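Local coordinates for protein D-glycerate 3-kinase (Cryptococcus neoformans var. grubii serotype A, PDB 6CKG) that probably phosphorylates D-glycerate at its 3-hydroxyl with ATP as the phosphate donor, as a kinase built on the P-loop fold, at residues M82-D86 and F179-N184; F248-L254 and K312-V318; V52-Q56 and Y291-Y295. All coordinates share one frame; numbering follows the deposited sequence. Where two conformers were deposited one is given.

In the fold
All three interactions reach one mixed sheet whose five parallel strands run in the order 79-83, 176-180, 48-53, 247-253, 313-318, the 2-3-1-4-5 order of P-loop kinases. Interaction 1 pairs the first two of these strands and interaction 2 the last two, their centres about 15 Å apart. Strand 48-53 lies between them and carries interaction 3, whose centre is about 11 Å from that of interaction 1 and about 12 Å from that of interaction 2. Q53 ties them together: its NE2 lies 2.9 Å from W182 O, and its backbone O 2.9 Å from I251 N. Interactions 1 and 3 lie at the C-terminal ends of their strands, which probably border the nucleotide site, as in P-loop kinases.

Interaction 1 of 3, residues M82-D86 and F179-N184; sequences MSLDD and FEGWMN. With EDO (1,2-ethanediol), chain C; EDO (1,2-ethanediol), chain D.
L84 buries the most surface here, about 106 Å², where the parallel pairing of M82 with F179 and S83 with E180 gives way to turns. The two strands end side by side at the C-terminal edge of the P-loop kinase sheet, where such kinases usually place their active site. L84 N is held by E180 O at 2.8 Å, and E180 N by M82 O at 2.9 Å. CG stands anti to the backbone N (chi1 -177°), which carries CD2 across M183 at about a right angle; CD2 meets M183 CG at 3.5 Å, a tight carbon pair. The same methyl comes to 3.5 Å from N184 OD1, a buried oxygen with no polar partner in the model.

F179 and M82, with about 70 Å² each, lie on the face of the sheet away from S83 and E180. The bend at M82 chi3 (57°) sets CE 4.1 Å above the F179 ring plane, toward its rim. SD is 5.3 Å from the ring centroid and 24° off the normal, a rather long Met-aromatic contact. N184 ND2 covers the opposite face while bonding weakly to F179 O. Two waters bridge D85 OD1 to W182, while D85 OD2 forms a salt bridge with K154. S83 N donates to O2 of a 1,2-ethanediol, probably a crystallisation additive, which donates in turn to D86 OD2.

Strand 79-83 is the outermost on this side. Helix 118-129 covers M82, L84 and F179 through L121, helix 239-242 adds L241 and W242 against F179, and strand 48-53 bonds the other edge of F179 through V50 and V52.

Interaction 2 of 3, residues F248-L254 and K312-V318; sequences FVQIQPL and KGLRFIV
Q250 and R315 face each other as a parallel pair and project side by side from the same face of the sheet, where the polar chemistry of this contact is concentrated. R315 bends at chi3 (-53°), which brings NE to 2.8 Å from Q250 OE1. That bond is fairly straight, 159° at the hydrogen. OE1 lies near the guanidinium plane, whereas NE stands somewhat off the plane of the amide carbonyl, in keeping with the twist between the two flat groups. NH2 adds a weak second bond to the same oxygen, at 3.3 Å. Q252 comes across R315 differently: its amide is almost parallel to the guanidinium but rests on the aliphatic part of the arginine, with CD 3.7 Å from R315 CD. Q252 also runs alongside I317, and L254 crosses I317 at about a right angle, CD2 to CG2 3.8 Å.

On the opposite face the contact is apolar. V249 CG1 meets the edge of the F316 ring at CE2, 3.9 Å away, and I251 CG2 lies obliquely against V318 CG2. Between the two faces the strands run 14° apart with axes 4.7 Å from each other, and their backbones exchange bonds alternately from F248 N to L254 N. These adjacent parallel strands are joined by a connection that includes helices 258-273 and 281-298. At the start of strand 313-318, K312 and G313 both face F330, a classic beta bulge.

Q250 NE2 donates to Q53 OE1 while its OE1 accepts from R315, which fixes the amide's rotation and leads a polar chain across three strands. R315 also forms salt bridges with E328 through NH1 and D303 through NH2; with two carboxylates beside it, its positive charge is probably well stabilised.

Interaction 3 of 3, residues V52-Q56 and Y291-Y295; sequences VQGPQ and YMPSY
A small contact between side chains, mostly polar against aromatic, joins Q53, P55 and Q56, at and beyond the end of strand 48-53, to Y291 and Y295 on helix 281-298. Y295 OH donates to Q56 OE1 at 2.7 Å, with the oxygen near the plane of the tyrosine ring and the hydroxyl tilted 26° from the amide's carbonyl plane. The other end of the amide meets Y291: NE2 sits 3.0 Å above the ring plane, over its centre, and the two planes are nearly perpendicular at 89°. This resembles an amide N-H to pi contact, although Q56 is poorly ordered, which makes both ends of its amide less certain.

From G54 onward the sequence GPQGAGKS matches the P-loop (Walker A) motif, so the tyrosines contact the first residues of the loop that in this family wraps the nucleotide's phosphates. Its central residues are not modelled; the assignment rests on sequence and on its place after strand 48-53. Q53 NE2 approaches the Y295 ring obliquely, 3.7 Å from CE1, while donating to W182 O. The indole of W182 meets both tyrosine rings, Y291 edge-to-face, and P55 packs on V259 and W262 of helix 258-273.

Interaction 1 of 3, residues M82-D86 and F179-N184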
ATOM      1  N   MET A  82       1.004  -8.483  -5.412  1.00 30.50           N
ATOM      2  CA  MET A  82      -0.250  -7.735  -5.407  1.00 27.12           C
ATOM      3  C   MET A  82       0.052  -6.278  -5.079  1.00 33.18           C
ATOM      4  O   MET A  82       0.648  -5.982  -4.034  1.00 28.79           O
ATOM      5  CB  MET A  82      -1.239  -8.298  -4.380  1.00 31.26           C
ATOM      6  CG  MET A  82      -1.996  -9.505  -4.861  1.00 33.65           C
ATOM      7  SD  MET A  82      -3.005 -10.271  -3.584  1.00 37.84           S
ATOM      8  CE  MET A  82      -4.057  -8.890  -3.083  1.00 33.44           C
ATOM      9  N   SER A  83      -0.355  -5.372  -5.963  1.00 26.23           N
ATOM     10  CA  SER A  83      -0.244  -3.939  -5.731  1.00 28.51           C
ATOM     11  C   SER A  83      -1.633  -3.378  -5.447  1.00 29.82           C
ATOM     12  O   SER A  83      -2.568  -3.623  -6.212  1.00 27.78           O
ATOM     13  CB  SER A  83       0.373  -3.238  -6.938  1.00 31.63           C
ATOM     14  OG  SER A  83       1.606  -3.828  -7.261  1.00 39.00           O
ATOM     15  N   LEU A  84      -1.761  -2.624  -4.356  1.00 28.71           N
ATOM     16  CA  LEU A  84      -3.073  -2.128  -3.936  1.00 24.17           C
ATOM     17  C   LEU A  84      -3.797  -1.366  -5.049  1.00 26.01           C
ATOM     18  O   LEU A  84      -5.014  -1.510  -5.218  1.00 29.89           O
ATOM     19  CB  LEU A  84      -2.913  -1.241  -2.705  1.00 23.84           C
ATOM     20  CG  LEU A  84      -4.207  -0.691  -2.104  1.00 23.73           C
ATOM     21  CD1 LEU A  84      -5.019  -1.852  -1.565  1.00 27.24           C
ATOM     22  CD2 LEU A  84      -3.853   0.295  -0.985  1.00 21.66           C
ATOM     23  N   ASP A  85      -3.070  -0.559  -5.823  1.00 24.13           N
ATOM     24  CA  ASP A  85      -3.713   0.255  -6.854  1.00 28.14           C
ATOM     25  C   ASP A  85      -4.350  -0.593  -7.950  1.00 36.57           C
ATOM     26  O   ASP A  85      -5.269  -0.129  -8.627  1.00 32.67           O
ATOM     27  CB  ASP A  85      -2.706   1.200  -7.497  1.00 30.35           C
ATOM     28  CG  ASP A  85      -2.178   2.239  -6.543  1.00 35.73           C
ATOM     29  OD1 ASP A  85      -2.405   2.129  -5.312  1.00 34.06           O
ATOM     30  OD2 ASP A  85      -1.521   3.169  -7.048  1.00 42.00           O
ATOM     31  N   ASP A  86      -3.867  -1.818  -8.171  1.00 29.55           N
ATOM     32  CA  ASP A  86      -4.499  -2.662  -9.179  1.00 30.33           C
ATOM     33  C   ASP A  86      -5.858  -3.170  -8.729  1.00 27.92           C
ATOM     34  O   ASP A  86      -6.576  -3.774  -9.535  1.00 29.19           O
ATOM     35  CB  ASP A  86      -3.599  -3.847  -9.530  1.00 34.17           C
ATOM     36  CG  ASP A  86      -2.436  -3.443 -10.389  1.00 31.58           C
ATOM     37  OD1 ASP A  86      -2.678  -2.776 -11.416  1.00 32.99           O
ATOM     38  OD2 ASP A  86      -1.280  -3.760 -10.016  1.00 37.90           O
ATOM     39  N   PHE A 179       2.700  -7.947  -1.100  1.00 27.67           N
ATOM     40  CA  PHE A 179       1.431  -7.206  -1.148  1.00 26.10           C
ATOM     41  C   PHE A 179       1.714  -5.772  -0.711  1.00 27.37           C
ATOM     42  O   PHE A 179       1.869  -5.500   0.485  1.00 21.67           O
ATOM     43  CB  PHE A 179       0.374  -7.873  -0.269  1.00 25.28           C
ATOM     44  CG  PHE A 179      -0.951  -7.095  -0.176  1.00 30.33           C
ATOM     45  CD1 PHE A 179      -1.373  -6.267  -1.208  1.00 29.81           C
ATOM     46  CD2 PHE A 179      -1.749  -7.199   0.959  1.00 29.99           C
ATOM     47  CE1 PHE A 179      -2.583  -5.546  -1.112  1.00 30.73           C
ATOM     48  CE2 PHE A 179      -2.955  -6.497   1.061  1.00 29.12           C
ATOM     49  CZ  PHE A 179      -3.371  -5.676   0.008  1.00 27.48           C
ATOM     50  N   GLU A 180       1.810  -4.859  -1.675  1.00 24.62           N
ATOM     51  CA  GLU A 180       2.317  -3.518  -1.428  1.00 31.51           C
ATOM     52  C   GLU A 180       1.249  -2.463  -1.685  1.00 31.37           C
ATOM     53  O   GLU A 180       0.293  -2.677  -2.437  1.00 27.72           O
ATOM     54  CB  GLU A 180       3.528  -3.223  -2.307  1.00 33.99           C
ATOM     55  CG  GLU A 180       3.259  -3.403  -3.772  1.00 44.53           C
ATOM     56  CD  GLU A 180       3.569  -2.157  -4.557  1.00 57.06           C
ATOM     57  OE1 GLU A 180       3.542  -1.059  -3.956  1.00 64.50           O
ATOM     58  OE2 GLU A 180       3.835  -2.277  -5.772  1.00 56.21           O
ATOM     59  N   GLY A 181       1.434  -1.302  -1.067  1.00 25.41           N
ATOM     60  CA  GLY A 181       0.465  -0.236  -1.220  1.00 29.19           C
ATOM     61  C   GLY A 181       0.784   0.979  -0.384  1.00 29.39           C
ATOM     62  O   GLY A 181       1.358   0.849   0.698  1.00 24.61           O
ATOM     63  N   TRP A 182       0.405   2.167  -0.875  1.00 27.45           N
ATOM     64  CA  TRP A 182       0.737   3.402  -0.168  1.00 32.78           C
ATOM     65  C   TRP A 182       0.116   3.443   1.229  1.00 24.96           C
ATOM     66  O   TRP A 182       0.638   4.112   2.118  1.00 23.68           O
ATOM     67  CB  TRP A 182       0.286   4.609  -0.998  1.00 25.25           C
ATOM     68  CG  TRP A 182      -1.206   4.820  -0.989  1.00 27.26           C
ATOM     69  CD1 TRP A 182      -2.118   4.249  -1.829  1.00 27.86           C
ATOM     70  CD2 TRP A 182      -1.957   5.655  -0.088  1.00 27.76           C
ATOM     71  NE1 TRP A 182      -3.391   4.681  -1.518  1.00 25.97           N
ATOM     72  CE2 TRP A 182      -3.317   5.539  -0.449  1.00 25.56           C
ATOM     73  CE3 TRP A 182      -1.607   6.489   0.982  1.00 27.14           C
ATOM     74  CZ2 TRP A 182      -4.333   6.231   0.217  1.00 25.60           C
ATOM     75  CZ3 TRP A 182      -2.614   7.178   1.651  1.00 28.65           C
ATOM     76  CH2 TRP A 182      -3.966   7.040   1.269  1.00 28.19           C
ATOM     77  N   MET A 183      -0.994   2.741   1.439  1.00 25.70           N
ATOM     78  CA  MET A 183      -1.667   2.722   2.728  1.00 24.92           C
ATOM     79  C   MET A 183      -1.760   1.317   3.310  1.00 23.95           C
ATOM     80  O   MET A 183      -2.590   1.078   4.194  1.00 24.74           O
ATOM     81  CB  MET A 183      -3.073   3.344   2.613  1.00 25.69           C
ATOM     82  CG  MET A 183      -3.955   2.714   1.516  1.00 21.17           C
ATOM     83  SD  MET A 183      -5.740   3.121   1.560  1.00 26.69           S
ATOM     84  CE  MET A 183      -6.315   1.913   2.754  1.00 22.16           C
ATOM     85  N   ASN A 184      -0.954   0.369   2.826  1.00 24.75           N
ATOM     86  CA  ASN A 184      -1.069  -0.988   3.338  1.00 22.72           C
ATOM     87  C   ASN A 184      -0.755  -1.001   4.831  1.00 21.67           C
ATOM     88  O   ASN A 184       0.219  -0.393   5.282  1.00 22.95           O
ATOM     89  CB  ASN A 184      -0.143  -1.947   2.562  1.00 22.39           C
ATOM     90  CG  ASN A 184      -0.816  -2.516   1.328  1.00 27.72           C
ATOM     91  OD1 ASN A 184      -1.754  -1.915   0.793  1.00 27.19           O
ATOM     92  ND2 ASN A 184      -0.352  -3.682   0.868  1.00 26.92           N
TER
HETATM   93  C1  EDO C 401      -1.235  -7.525 -10.713  1.00 34.70           C
HETATM   94  O1  EDO C 401      -1.557  -6.380 -11.529  1.00 33.34           O
HETATM   95  C2  EDO C 401      -1.731  -7.281  -9.291  1.00 34.47           C
HETATM   96  O2  EDO C 401      -1.053  -6.136  -8.754  1.00 30.94           O
HETATM   97  C1  EDO D 402       7.343   1.737  -1.814  1.00 74.98           C
HETATM   98  O1  EDO D 402       7.183   3.156  -1.710  1.00 78.03           O
HETATM   99  C2  EDO D 402       6.197   1.125  -2.614  1.00 69.34           C
HETATM  100  O2  EDO D 402       5.150   0.693  -1.736  1.00 69.55           O
HETATM  101  O   HOH W   1      -0.229   2.024  -3.703  1.00 29.79           O
HETATM  102  O   HOH W   2      -4.543   3.041  -3.836  1.00 30.11           O

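Interaction 2 of 3, residues F248-L254 and K312-V318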
ATOM      1  N   PHE A 248       6.275  -7.632   7.475  1.00 24.79           N
ATOM      2  CA  PHE A 248       6.033  -6.292   6.951  1.00 25.33           C
ATOM      3  C   PHE A 248       7.342  -5.554   6.726  1.00 24.84           C
ATOM      4  O   PHE A 248       8.258  -5.614   7.558  1.00 23.47           O
ATOM      5  CB  PHE A 248       5.150  -5.482   7.926  1.00 21.42           C
ATOM      6  CG  PHE A 248       4.267  -4.440   7.256  1.00 23.36           C
ATOM      7  CD1 PHE A 248       4.793  -3.229   6.841  1.00 24.64           C
ATOM      8  CD2 PHE A 248       2.910  -4.675   7.061  1.00 24.41           C
ATOM      9  CE1 PHE A 248       3.982  -2.246   6.249  1.00 24.39           C
ATOM     10  CE2 PHE A 248       2.083  -3.699   6.462  1.00 22.47           C
ATOM     11  CZ  PHE A 248       2.629  -2.481   6.065  1.00 22.93           C
ATOM     12  N   VAL A 249       7.400  -4.820   5.619  1.00 22.36           N
ATOM     13  CA  VAL A 249       8.518  -3.939   5.290  1.00 24.25           C
ATOM     14  C   VAL A 249       7.952  -2.544   5.076  1.00 26.39           C
ATOM     15  O   VAL A 249       7.022  -2.372   4.278  1.00 24.05           O
ATOM     16  CB  VAL A 249       9.267  -4.412   4.028  1.00 26.67           C
ATOM     17  CG1 VAL A 249      10.419  -3.452   3.691  1.00 25.76           C
ATOM     18  CG2 VAL A 249       9.795  -5.851   4.213  1.00 24.91           C
ATOM     19  N   GLN A 250       8.513  -1.551   5.765  1.00 25.96           N
ATOM     20  CA  GLN A 250       8.030  -0.180   5.641  1.00 27.60           C
ATOM     21  C   GLN A 250       9.170   0.765   5.276  1.00 27.04           C
ATOM     22  O   GLN A 250      10.251   0.697   5.861  1.00 31.03           O
ATOM     23  CB  GLN A 250       7.350   0.288   6.941  1.00 25.61           C
ATOM     24  CG  GLN A 250       7.014   1.773   6.932  1.00 23.03           C
ATOM     25  CD  GLN A 250       6.399   2.252   8.241  1.00 28.74           C
ATOM     26  OE1 GLN A 250       6.970   2.064   9.313  1.00 29.34           O
ATOM     27  NE2 GLN A 250       5.222   2.857   8.156  1.00 33.69           N
ATOM     28  N   ILE A 251       8.933   1.636   4.302  1.00 26.04           N
ATOM     29  CA  ILE A 251       9.856   2.715   3.976  1.00 29.05           C
ATOM     30  C   ILE A 251       9.271   3.991   4.575  1.00 33.29           C
ATOM     31  O   ILE A 251       8.200   4.444   4.161  1.00 32.15           O
ATOM     32  CB  ILE A 251      10.061   2.856   2.463  1.00 32.19           C
ATOM     33  CG1 ILE A 251      10.547   1.529   1.869  1.00 28.84           C
ATOM     34  CG2 ILE A 251      11.068   3.954   2.185  1.00 34.93           C
ATOM     35  CD1 ILE A 251      10.544   1.492   0.348  1.00 35.85           C
ATOM     36  N   GLN A 252       9.958   4.560   5.564  1.00 31.93           N
ATOM     37  CA  GLN A 252       9.446   5.714   6.293  1.00 34.86           C
ATOM     38  C   GLN A 252      10.348   6.910   6.031  1.00 34.88           C
ATOM     39  O   GLN A 252      11.540   6.862   6.384  1.00 33.98           O
ATOM     40  CB  GLN A 252       9.387   5.414   7.791  1.00 32.27           C
ATOM     41  CG  GLN A 252       8.863   6.558   8.631  1.00 42.24           C
ATOM     42  CD  GLN A 252       8.887   6.217  10.102  1.00 42.56           C
ATOM     43  OE1 GLN A 252       7.932   5.649  10.641  1.00 44.53           O
ATOM     44  NE2 GLN A 252       9.988   6.539  10.755  1.00 36.23           N
ATOM     45  N   PRO A 253       9.861   7.993   5.423  1.00 36.15           N
ATOM     46  CA  PRO A 253      10.696   9.191   5.309  1.00 36.55           C
ATOM     47  C   PRO A 253      10.977   9.765   6.688  1.00 33.00           C
ATOM     48  O   PRO A 253      10.190   9.597   7.623  1.00 35.13           O
ATOM     49  CB  PRO A 253       9.838  10.146   4.476  1.00 34.37           C
ATOM     50  CG  PRO A 253       8.439   9.738   4.788  1.00 37.46           C
ATOM     51  CD  PRO A 253       8.476   8.241   4.980  1.00 37.63           C
ATOM     52  N   LEU A 254      12.133  10.424   6.808  1.00 38.76           N
ATOM     53  CA  LEU A 254      12.437  11.190   8.012  1.00 40.35           C
ATOM     54  C   LEU A 254      11.331  12.179   8.319  1.00 42.42           C
ATOM     55  O   LEU A 254      10.965  12.382   9.484  1.00 41.41           O
ATOM     56  CB  LEU A 254      13.762  11.939   7.844  1.00 47.53           C
ATOM     57  CG  LEU A 254      15.020  11.230   8.314  1.00 46.98           C
ATOM     58  CD1 LEU A 254      16.254  12.035   7.945  1.00 46.85           C
ATOM     59  CD2 LEU A 254      14.940  11.011   9.810  1.00 48.10           C
ATOM     60  N   LYS A 312       7.499  -8.878  13.482  1.00 28.40           N
ATOM     61  CA  LYS A 312       8.021  -9.373  12.216  0.55 30.43           C
ATOM     62  C   LYS A 312       8.053  -8.252  11.184  1.00 34.22           C
ATOM     63  O   LYS A 312       7.681  -8.448  10.027  1.00 30.31           O
ATOM     64  CB  LYS A 312       7.186 -10.546  11.702  0.55 29.63           C
ATOM     65  CG  LYS A 312       7.146 -11.764  12.623  0.55 30.93           C
ATOM     66  CD  LYS A 312       6.183 -12.832  12.085  0.55 34.14           C
ATOM     67  CE  LYS A 312       4.732 -12.480  12.395  0.55 33.02           C
ATOM     68  NZ  LYS A 312       3.691 -13.166  11.524  0.55 24.51           N
ATOM     69  N   GLY A 313       8.489  -7.067  11.594  1.00 28.19           N
ATOM     70  CA  GLY A 313       8.521  -5.912  10.714  1.00 23.34           C
ATOM     71  C   GLY A 313       9.921  -5.347  10.601  1.00 29.00           C
ATOM     72  O   GLY A 313      10.718  -5.416  11.539  1.00 24.02           O
ATOM     73  N   LEU A 314      10.226  -4.800   9.429  1.00 25.18           N
ATOM     74  CA  LEU A 314      11.486  -4.128   9.155  1.00 25.20           C
ATOM     75  C   LEU A 314      11.172  -2.757   8.586  1.00 28.67           C
ATOM     76  O   LEU A 314      10.426  -2.642   7.603  1.00 26.40           O
ATOM     77  CB  LEU A 314      12.346  -4.916   8.166  1.00 27.67           C
ATOM     78  CG  LEU A 314      13.606  -4.236   7.628  1.00 29.77           C
ATOM     79  CD1 LEU A 314      14.638  -3.983   8.760  1.00 29.47           C
ATOM     80  CD2 LEU A 314      14.208  -5.088   6.504  1.00 39.13           C
ATOM     81  N   ARG A 315      11.736  -1.722   9.196  1.00 29.37           N
ATOM     82  CA  ARG A 315      11.523  -0.348   8.764  1.00 28.68           C
ATOM     83  C   ARG A 315      12.832   0.238   8.267  1.00 29.92           C
ATOM     84  O   ARG A 315      13.853   0.151   8.956  1.00 29.43           O
ATOM     85  CB  ARG A 315      10.983   0.522   9.905  1.00 28.17           C
ATOM     86  CG  ARG A 315      11.012   2.028   9.590  1.00 28.18           C
ATOM     87  CD  ARG A 315      10.415   2.865  10.753  1.00 30.12           C
ATOM     88  NE  ARG A 315       9.081   2.379  11.099  1.00 24.51           N
ATOM     89  CZ  ARG A 315       8.780   1.795  12.251  1.00 28.08           C
ATOM     90  NH1 ARG A 315       9.711   1.649  13.185  1.00 32.98           N
ATOM     91  NH2 ARG A 315       7.553   1.360  12.474  1.00 36.53           N
ATOM     92  N   PHE A 316      12.800   0.838   7.085  1.00 26.32           N
ATOM     93  CA  PHE A 316      13.904   1.644   6.586  1.00 32.11           C
ATOM     94  C   PHE A 316      13.541   3.105   6.770  1.00 32.56           C
ATOM     95  O   PHE A 316      12.477   3.535   6.327  1.00 27.01           O
ATOM     96  CB  PHE A 316      14.181   1.385   5.104  1.00 25.82           C
ATOM     97  CG  PHE A 316      14.612  -0.025   4.793  1.00 25.95           C
ATOM     98  CD1 PHE A 316      15.930  -0.418   4.975  1.00 31.23           C
ATOM     99  CD2 PHE A 316      13.706  -0.940   4.290  1.00 32.36           C
ATOM    100  CE1 PHE A 316      16.330  -1.715   4.676  1.00 33.39           C
ATOM    101  CE2 PHE A 316      14.093  -2.238   3.991  1.00 34.31           C
ATOM    102  CZ  PHE A 316      15.405  -2.626   4.177  1.00 29.81           C
ATOM    103  N   ILE A 317      14.417   3.859   7.418  1.00 33.74           N
ATOM    104  CA  ILE A 317      14.243   5.296   7.576  1.00 36.94           C
ATOM    105  C   ILE A 317      15.144   5.967   6.553  1.00 34.22           C
ATOM    106  O   ILE A 317      16.352   5.716   6.528  1.00 35.10           O
ATOM    107  CB  ILE A 317      14.579   5.739   9.008  1.00 36.21           C
ATOM    108  CG1 ILE A 317      13.654   5.010   9.990  1.00 39.76           C
ATOM    109  CG2 ILE A 317      14.485   7.253   9.143  1.00 38.19           C
ATOM    110  CD1 ILE A 317      13.916   5.294  11.440  1.00 46.20           C
ATOM    111  N   VAL A 318      14.563   6.797   5.688  1.00 33.27           N
ATOM    112  CA  VAL A 318      15.303   7.331   4.549  1.00 36.06           C
ATOM    113  C   VAL A 318      15.308   8.857   4.589  1.00 37.74           C
ATOM    114  O   VAL A 318      14.392   9.495   5.123  1.00 34.26           O
ATOM    115  CB  VAL A 318      14.715   6.813   3.216  1.00 35.87           C
ATOM    116  CG1 VAL A 318      14.826   5.294   3.138  1.00 34.67           C
ATOM    117  CG2 VAL A 318      13.271   7.244   3.071  1.00 39.25           C
TER

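Interaction 3 of 3, residues V52-Q56 and Y291-Y295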
ATOM      1  N   VAL A  52       4.043  -4.510   2.279  1.00 24.70           N
ATOM      2  CA  VAL A  52       5.008  -3.447   2.001  1.00 24.63           C
ATOM      3  C   VAL A  52       4.260  -2.124   1.957  1.00 25.04           C
ATOM      4  O   VAL A  52       3.243  -2.004   1.265  1.00 24.65           O
ATOM      5  CB  VAL A  52       5.764  -3.676   0.674  1.00 31.55           C
ATOM      6  CG1 VAL A  52       6.697  -2.492   0.383  1.00 28.36           C
ATOM      7  CG2 VAL A  52       6.548  -4.990   0.715  1.00 30.25           C
ATOM      8  N   GLN A  53       4.739  -1.134   2.712  1.00 25.37           N
ATOM      9  CA  GLN A  53       4.136   0.195   2.656  1.00 23.96           C
ATOM     10  C   GLN A  53       5.238   1.239   2.576  1.00 28.08           C
ATOM     11  O   GLN A  53       6.298   1.103   3.196  1.00 27.60           O
ATOM     12  CB  GLN A  53       3.205   0.460   3.854  1.00 22.12           C
ATOM     13  CG  GLN A  53       2.432   1.831   3.807  1.00 24.24           C
ATOM     14  CD  GLN A  53       3.259   3.016   4.298  1.00 27.73           C
ATOM     15  OE1 GLN A  53       4.176   2.857   5.101  1.00 25.73           O
ATOM     16  NE2 GLN A  53       2.941   4.208   3.809  1.00 27.71           N
ATOM     17  N   GLY A  54       4.990   2.266   1.776  1.00 27.71           N
ATOM     18  CA  GLY A  54       5.920   3.349   1.593  1.00 33.52           C
ATOM     19  C   GLY A  54       5.241   4.468   0.832  1.00 44.63           C
ATOM     20  O   GLY A  54       4.224   4.266   0.157  1.00 42.81           O
ATOM     21  N   PRO A  55       5.785   5.673   0.925  1.00 52.99           N
ATOM     22  CA  PRO A  55       5.085   6.843   0.400  1.00 60.05           C
ATOM     23  C   PRO A  55       5.189   6.955  -1.111  1.00 66.05           C
ATOM     24  O   PRO A  55       6.012   6.310  -1.767  1.00 59.10           O
ATOM     25  CB  PRO A  55       5.805   8.008   1.080  1.00 63.28           C
ATOM     26  CG  PRO A  55       7.178   7.507   1.269  1.00 59.76           C
ATOM     27  CD  PRO A  55       7.039   6.046   1.597  1.00 58.53           C
ATOM     28  N   GLN A  56       4.306   7.798  -1.648  1.00 79.22           N
ATOM     29  CA  GLN A  56       4.369   8.257  -3.028  1.00 78.32           C
ATOM     30  C   GLN A  56       5.706   8.924  -3.310  1.00 79.73           C
ATOM     31  O   GLN A  56       5.971  10.029  -2.823  1.00 81.62           O
ATOM     32  CB  GLN A  56       3.231   9.236  -3.314  1.00 73.12           C
ATOM     33  CG  GLN A  56       1.975   8.581  -3.813  1.00 71.52           C
ATOM     34  CD  GLN A  56       0.824   8.728  -2.858  1.00 70.88           C
ATOM     35  OE1 GLN A  56       1.007   8.792  -1.640  1.00 67.90           O
ATOM     36  NE2 GLN A  56      -0.380   8.792  -3.405  1.00 73.30           N
ATOM     37  N   TYR A 291      -4.036  12.493  -0.242  1.00 31.10           N
ATOM     38  CA  TYR A 291      -3.448  11.345   0.443  1.00 28.43           C
ATOM     39  C   TYR A 291      -2.896  11.680   1.822  1.00 26.12           C
ATOM     40  O   TYR A 291      -2.954  10.835   2.722  1.00 29.46           O
ATOM     41  CB  TYR A 291      -2.318  10.739  -0.398  1.00 29.62           C
ATOM     42  CG  TYR A 291      -2.806  10.077  -1.662  1.00 36.96           C
ATOM     43  CD1 TYR A 291      -3.097  10.831  -2.805  1.00 36.14           C
ATOM     44  CD2 TYR A 291      -2.997   8.699  -1.713  1.00 35.01           C
ATOM     45  CE1 TYR A 291      -3.557  10.223  -3.961  1.00 38.95           C
ATOM     46  CE2 TYR A 291      -3.456   8.087  -2.863  1.00 39.36           C
ATOM     47  CZ  TYR A 291      -3.728   8.850  -3.981  1.00 42.36           C
ATOM     48  OH  TYR A 291      -4.184   8.234  -5.116  1.00 43.88           O
ATOM     49  N   MET A 292      -2.338  12.877   1.995  1.00 29.14           N
ATOM     50  CA  MET A 292      -1.681  13.239   3.252  1.00 34.66           C
ATOM     51  C   MET A 292      -2.540  13.071   4.507  1.00 32.66           C
ATOM     52  O   MET A 292      -1.980  12.685   5.545  1.00 33.17           O
ATOM     53  CB  MET A 292      -1.168  14.684   3.164  1.00 40.95           C
ATOM     54  CG  MET A 292       0.293  14.806   2.795  1.00 59.63           C
ATOM     55  SD  MET A 292       1.403  13.986   3.963  1.00 60.45           S
ATOM     56  CE  MET A 292       2.206  12.868   2.834  1.00 62.10           C
ATOM     57  N   PRO A 293      -3.852  13.351   4.509  1.00 31.86           N
ATOM     58  CA  PRO A 293      -4.621  13.101   5.743  1.00 33.85           C
ATOM     59  C   PRO A 293      -4.575  11.650   6.179  1.00 35.74           C
ATOM     60  O   PRO A 293      -4.599  11.372   7.384  1.00 27.55           O
ATOM     61  CB  PRO A 293      -6.051  13.528   5.379  1.00 32.37           C
ATOM     62  CG  PRO A 293      -5.941  14.308   4.138  1.00 31.21           C
ATOM     63  CD  PRO A 293      -4.702  13.899   3.436  1.00 26.88           C
ATOM     64  N   SER A 294      -4.477  10.715   5.228  1.00 26.35           N
ATOM     65  CA  SER A 294      -4.398   9.309   5.598  1.00 26.95           C
ATOM     66  C   SER A 294      -3.067   8.984   6.261  1.00 32.36           C
ATOM     67  O   SER A 294      -3.031   8.197   7.212  1.00 30.91           O
ATOM     68  CB  SER A 294      -4.616   8.418   4.369  1.00 26.55           C
ATOM     69  OG  SER A 294      -5.996   8.356   4.032  1.00 21.84           O
ATOM     70  N   TYR A 295      -1.962   9.534   5.738  1.00 27.33           N
ATOM     71  CA  TYR A 295      -0.671   9.399   6.409  1.00 29.92           C
ATOM     72  C   TYR A 295      -0.728   9.973   7.817  1.00 31.27           C
ATOM     73  O   TYR A 295      -0.253   9.349   8.773  1.00 26.86           O
ATOM     74  CB  TYR A 295       0.430  10.101   5.607  1.00 33.29           C
ATOM     75  CG  TYR A 295       0.825   9.434   4.300  1.00 37.29           C
ATOM     76  CD1 TYR A 295       1.728   8.376   4.275  1.00 44.54           C
ATOM     77  CD2 TYR A 295       0.333   9.898   3.089  1.00 33.31           C
ATOM     78  CE1 TYR A 295       2.105   7.775   3.072  1.00 44.69           C
ATOM     79  CE2 TYR A 295       0.704   9.302   1.884  1.00 40.87           C
ATOM     80  CZ  TYR A 295       1.583   8.247   1.883  1.00 44.31           C
ATOM     81  OH  TYR A 295       1.949   7.674   0.683  1.00 50.55           O
TER